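Local coordinates for endoglucanase A (Clostridium cellulolyticum, PDB 1EDG), which cleaves internal beta-1,4-glucosidic bonds of cellulose as an endoglucanase of glycoside hydrolase family 5, at residues Met1-Ala4 with Ser5-Pro8; Thr286-Met289 with Asp290-Asn294. All coordinates share one frame; numbering follows the deposited sequence.

Contact 1: Met1-Ala4 with Ser5-Pro8; sequences MYDA and SLIP
Asp-3 and Ser-5 are joined through a single carboxylate oxygen, OD1 of Asp-3, which takes two bonds from the serine. The hydroxyl OG of Ser-5 donates to OD1 of Asp-3 at 2.6 Å, on the syn side and somewhat out of the carboxylate plane. The backbone N of Ser-5 reaches the same OD1 of Asp-3 at 3.1 Å, more steeply from above that plane, and both donors lie on the same face. Because CG of Asp-3 is anti to its backbone N (chi1 -174°), the short carboxylate swings forward over the turn; this, with a hydroxyl only one carbon from the chain, lets the two residues close so small a ring. The double grip probably favours the ionised carboxylate.

Backbone bonds finish the turn. Leu-6 N donates to Asp-3 O at 3.3 Å, nearly straight at N-H, while Ile-7 N makes a weak bond of 3.4 Å to Ala-4 O. Leu-6 rises at about a right angle to the Asp-3 side chain, its CD2 3.6 Å from OD2 of Asp-3. The small methyl of Ala-4 points away from the turn and plays no part in its polar bonds.

Outside the turn, the backbone N of Asp-3 is satisfied by Glu-366 and the hydroxyl of Tyr-2 by Asp-369. Leu-6 and Ile-7 turn their apolar branches onto helix 316-332, Ile-7 also meeting helix 365-374. An Asx turn (Asp-3 side chain to Ser-5 N) coinciding with the start of a short 3-10 turn is the motif here, and it shapes the N-terminal segment on the surface of the domain.

Contact 2: Thr286-Met289 with Asp290-Asn294; sequences TWFM and DNIYN
Trp-287 and Asn-291, one helical turn apart, meet with their flat groups almost perpendicular, ring and amide planes standing 83° apart. The amide nitrogen ND2 of Asn-291 comes to 3.4 Å from CZ3 of the Trp-287 six-membered ring by an oblique approach. The other end of that amide is held by water: a single molecule donates both to OD1 of Asn-291 and to the backbone O of Trp-287. Asparagine suits this place because its short amide can rest ND2 against the indole in van der Waals contact while OD1 accepts from the water.

On the buried side, Phe-288 and Ile-292 lie side by side and point the same way, and CD1 of Ile-292 sits at the ring edge, 3.8 Å from CD2 of Phe-288. The phenyl ring has CG of Met-289 over one face, offset toward the rim, while the CB of Phe-288 itself lies 3.6 Å above the centre of the Trp-287 ring. Trp-287 and Phe-288 both carry CG between backbone N and carbonyl carbon (chi1 80° for Trp-287), a position seldom taken in helices; for Trp-287 it sets the indole beside CB of Phe-288 and within reach of ND2 of Asn-291.

A second water spans OG1 of Thr-286 and OD2 of Asp-290, donating to the carboxylate at 2.9 Å; OD1 of Asp-290 instead forms a salt bridge with Arg-333. The backbone carries the usual i to i+4 bonds, such as Tyr-293 N to Met-289 O at 2.8 Å.

The helix thus has an apolar side and a polar one. Phe-288 and Ile-292 face barrel strand 303-308, Met-289 joins Phe-288 against Tyr-326 of helix 316-332, and Trp-287 reaches Asp-229 of helix 228-232.

In the fold
Both contacts are local, in series along the chain, neither nested nor crossed; each closes only a turn or two of backbone. Contact 1 lies at the N terminus, before helix 21-29, and lays its segment over helices 316-332 and 365-374 of the C-terminal part of the chain. Continuing from there, the N-terminal segment passes Tyr-293 of contact 2, which bonds to Asn-16. Contact 2 lies within helix 279-297, which links parallel strands 249-254 and 303-308 of the eight-stranded TIM barrel. The centres are about 29 Å apart and the nearest atoms about 13 Å, so the contacts do not touch, but helix 316-332 is a shared neighbour, packed by residues of both.

Contact 1: Met1-Ala4 with Ser5-Pro8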
loop_
_atom_site.group_PDB
_atom_site.type_symbol
_atom_site.label_atom_id
_atom_site.label_comp_id
_atom_site.label_asym_id
_atom_site.label_seq_id
_atom_site.Cartn_x
_atom_site.Cartn_y
_atom_site.Cartn_z
ATOM N N MET A 1 -21.116 9.987 20.800
ATOM C CA MET A 1 -20.000 10.355 21.708
ATOM C C MET A 1 -18.946 9.285 21.550
ATOM O O MET A 1 -19.267 8.138 21.226
ATOM C CB MET A 1 -20.443 10.345 23.176
ATOM C CG MET A 1 -21.590 11.255 23.535
ATOM S SD MET A 1 -21.987 11.092 25.292
ATOM C CE MET A 1 -22.683 9.434 25.358
ATOM N N TYR A 2 -17.706 9.659 21.826
ATOM C CA TYR A 2 -16.574 8.752 21.766
ATOM C C TYR A 2 -16.772 7.661 22.829
ATOM O O TYR A 2 -17.055 7.960 23.992
ATOM C CB TYR A 2 -15.299 9.542 22.047
ATOM C CG TYR A 2 -14.042 8.726 21.978
ATOM C CD1 TYR A 2 -13.424 8.465 20.758
ATOM C CD2 TYR A 2 -13.467 8.211 23.135
ATOM C CE1 TYR A 2 -12.260 7.708 20.694
ATOM C CE2 TYR A 2 -12.307 7.456 23.085
ATOM C CZ TYR A 2 -11.710 7.206 21.863
ATOM O OH TYR A 2 -10.572 6.445 21.824
ATOM N N ASP A 3 -16.635 6.401 22.431
ATOM C CA ASP A 3 -16.808 5.288 23.358
ATOM C C ASP A 3 -15.532 4.450 23.406
ATOM O O ASP A 3 -15.362 3.518 22.620
ATOM C CB ASP A 3 -17.997 4.416 22.929
ATOM C CG ASP A 3 -18.325 3.319 23.939
ATOM O OD1 ASP A 3 -17.653 3.244 24.993
ATOM O OD2 ASP A 3 -19.264 2.532 23.682
ATOM N N ALA A 4 -14.663 4.761 24.361
ATOM C CA ALA A 4 -13.401 4.048 24.514
ATOM C C ALA A 4 -13.572 2.585 24.934
ATOM O O ALA A 4 -12.668 1.776 24.741
ATOM C CB ALA A 4 -12.498 4.781 25.498
ATOM N N SER A 5 -14.738 2.229 25.464
ATOM C CA SER A 5 -14.965 0.854 25.897
ATOM C C SER A 5 -15.058 -0.148 24.741
ATOM O O SER A 5 -15.052 -1.364 24.963
ATOM C CB SER A 5 -16.221 0.768 26.771
ATOM O OG SER A 5 -17.403 0.834 25.993
ATOM N N LEU A 6 -15.153 0.352 23.512
ATOM C CA LEU A 6 -15.255 -0.528 22.349
ATOM C C LEU A 6 -13.941 -1.226 22.008
ATOM O O LEU A 6 -13.940 -2.321 21.435
ATOM C CB LEU A 6 -15.759 0.245 21.127
ATOM C CG LEU A 6 -17.156 0.861 21.239
ATOM C CD1 LEU A 6 -17.555 1.484 19.899
ATOM C CD2 LEU A 6 -18.161 -0.205 21.655
ATOM N N ILE A 7 -12.827 -0.597 22.366
ATOM C CA ILE A 7 -11.500 -1.145 22.092
ATOM C C ILE A 7 -11.213 -2.373 22.966
ATOM O O ILE A 7 -11.276 -2.302 24.197
ATOM C CB ILE A 7 -10.415 -0.065 22.306
ATOM C CG1 ILE A 7 -10.693 1.131 21.390
ATOM C CG2 ILE A 7 -9.028 -0.631 22.026
ATOM C CD1 ILE A 7 -9.790 2.318 21.640
ATOM N N PRO A 8 -10.935 -3.528 22.333
ATOM C CA PRO A 8 -10.648 -4.763 23.071
ATOM C C PRO A 8 -9.304 -4.725 23.789
ATOM O O PRO A 8 -8.384 -4.016 23.373
ATOM C CB PRO A 8 -10.660 -5.825 21.974
ATOM C CG PRO A 8 -10.110 -5.071 20.787
ATOM C CD PRO A 8 -10.850 -3.751 20.876
#

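Contact 2: Thr286-Met289 with Asp290-Asn294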
loop_
_atom_site.group_PDB
_atom_site.type_symbol
_atom_site.label_atom_id
_atom_site.label_comp_id
_atom_site.label_asym_id
_atom_site.label_seq_id
_atom_site.Cartn_x
_atom_site.Cartn_y
_atom_site.Cartn_z
ATOM N N THR A 286 -5.283 -14.425 10.745
ATOM C CA THR A 286 -3.927 -14.916 10.974
ATOM C C THR A 286 -3.295 -15.877 9.955
ATOM O O THR A 286 -2.067 -15.933 9.856
ATOM C CB THR A 286 -3.802 -15.541 12.385
ATOM O OG1 THR A 286 -4.717 -16.637 12.509
ATOM C CG2 THR A 286 -4.103 -14.496 13.461
ATOM N N TRP A 287 -4.101 -16.600 9.179
ATOM C CA TRP A 287 -3.537 -17.560 8.226
ATOM C C TRP A 287 -2.460 -16.971 7.321
ATOM O O TRP A 287 -1.340 -17.490 7.262
ATOM C CB TRP A 287 -4.632 -18.242 7.387
ATOM C CG TRP A 287 -5.149 -17.418 6.238
ATOM C CD1 TRP A 287 -6.182 -16.524 6.271
ATOM C CD2 TRP A 287 -4.617 -17.370 4.902
ATOM N NE1 TRP A 287 -6.317 -15.912 5.047
ATOM C CE2 TRP A 287 -5.372 -16.411 4.187
ATOM C CE3 TRP A 287 -3.570 -18.036 4.244
ATOM C CZ2 TRP A 287 -5.113 -16.098 2.841
ATOM C CZ3 TRP A 287 -3.311 -17.724 2.906
ATOM C CH2 TRP A 287 -4.082 -16.763 2.221
ATOM N N PHE A 288 -2.759 -15.852 6.668
ATOM C CA PHE A 288 -1.783 -15.253 5.769
ATOM C C PHE A 288 -0.619 -14.615 6.517
ATOM O O PHE A 288 0.505 -14.570 6.004
ATOM C CB PHE A 288 -2.442 -14.271 4.784
ATOM C CG PHE A 288 -2.814 -12.943 5.384
ATOM C CD1 PHE A 288 -4.044 -12.762 6.006
ATOM C CD2 PHE A 288 -1.926 -11.870 5.327
ATOM C CE1 PHE A 288 -4.384 -11.532 6.567
ATOM C CE2 PHE A 288 -2.257 -10.643 5.884
ATOM C CZ PHE A 288 -3.490 -10.476 6.506
ATOM N N MET A 289 -0.877 -14.145 7.735
ATOM C CA MET A 289 0.172 -13.535 8.542
ATOM C C MET A 289 1.200 -14.582 8.951
ATOM O O MET A 289 2.395 -14.292 8.997
ATOM C CB MET A 289 -0.413 -12.846 9.773
ATOM C CG MET A 289 -1.300 -11.681 9.416
ATOM S SD MET A 289 -1.690 -10.665 10.826
ATOM C CE MET A 289 -2.816 -9.425 10.063
ATOM N N ASP A 290 0.738 -15.796 9.243
ATOM C CA ASP A 290 1.641 -16.880 9.619
ATOM C C ASP A 290 2.506 -17.260 8.420
ATOM O O ASP A 290 3.702 -17.515 8.565
ATOM C CB ASP A 290 0.868 -18.093 10.136
ATOM C CG ASP A 290 0.380 -17.912 11.566
ATOM O OD1 ASP A 290 1.006 -17.147 12.328
ATOM O OD2 ASP A 290 -0.634 -18.539 11.928
ATOM N N ASN A 291 1.906 -17.272 7.232
ATOM C CA ASN A 291 2.653 -17.580 6.010
ATOM C C ASN A 291 3.756 -16.544 5.824
ATOM O O ASN A 291 4.902 -16.884 5.515
ATOM C CB ASN A 291 1.730 -17.557 4.786
ATOM C CG ASN A 291 0.801 -18.746 4.734
ATOM O OD1 ASN A 291 0.950 -19.692 5.514
ATOM N ND2 ASN A 291 -0.164 -18.708 3.825
ATOM N N ILE A 292 3.402 -15.279 6.024
ATOM C CA ILE A 292 4.349 -14.183 5.890
ATOM C C ILE A 292 5.460 -14.276 6.937
ATOM O O ILE A 292 6.642 -14.071 6.620
ATOM C CB ILE A 292 3.628 -12.816 5.986
ATOM C CG1 ILE A 292 2.736 -12.614 4.757
ATOM C CG2 ILE A 292 4.642 -11.682 6.105
ATOM C CD1 ILE A 292 1.825 -11.411 4.856
ATOM N N TYR A 293 5.089 -14.601 8.170
ATOM C CA TYR A 293 6.067 -14.728 9.246
ATOM C C TYR A 293 7.078 -15.833 8.944
ATOM O O TYR A 293 8.289 -15.620 9.008
ATOM C CB TYR A 293 5.370 -15.039 10.575
ATOM C CG TYR A 293 6.331 -15.264 11.720
ATOM C CD1 TYR A 293 7.064 -14.203 12.246
ATOM C CD2 TYR A 293 6.521 -16.535 12.267
ATOM C CE1 TYR A 293 7.966 -14.392 13.290
ATOM C CE2 TYR A 293 7.422 -16.737 13.313
ATOM C CZ TYR A 293 8.142 -15.660 13.817
ATOM O OH TYR A 293 9.055 -15.833 14.835
ATOM N N ASN A 294 6.569 -17.009 8.602
ATOM C CA ASN A 294 7.415 -18.157 8.308
ATOM C C ASN A 294 8.332 -17.967 7.114
ATOM O O ASN A 294 9.506 -18.336 7.160
ATOM C CB ASN A 294 6.559 -19.406 8.111
ATOM C CG ASN A 294 5.829 -19.815 9.379
ATOM O OD1 ASN A 294 6.323 -19.603 10.490
ATOM N ND2 ASN A 294 4.648 -20.398 9.221
HETATM O O HOH W 1 -3.492 -18.991 11.839
HETATM O O HOH W 2 -1.521 -20.418 6.955
#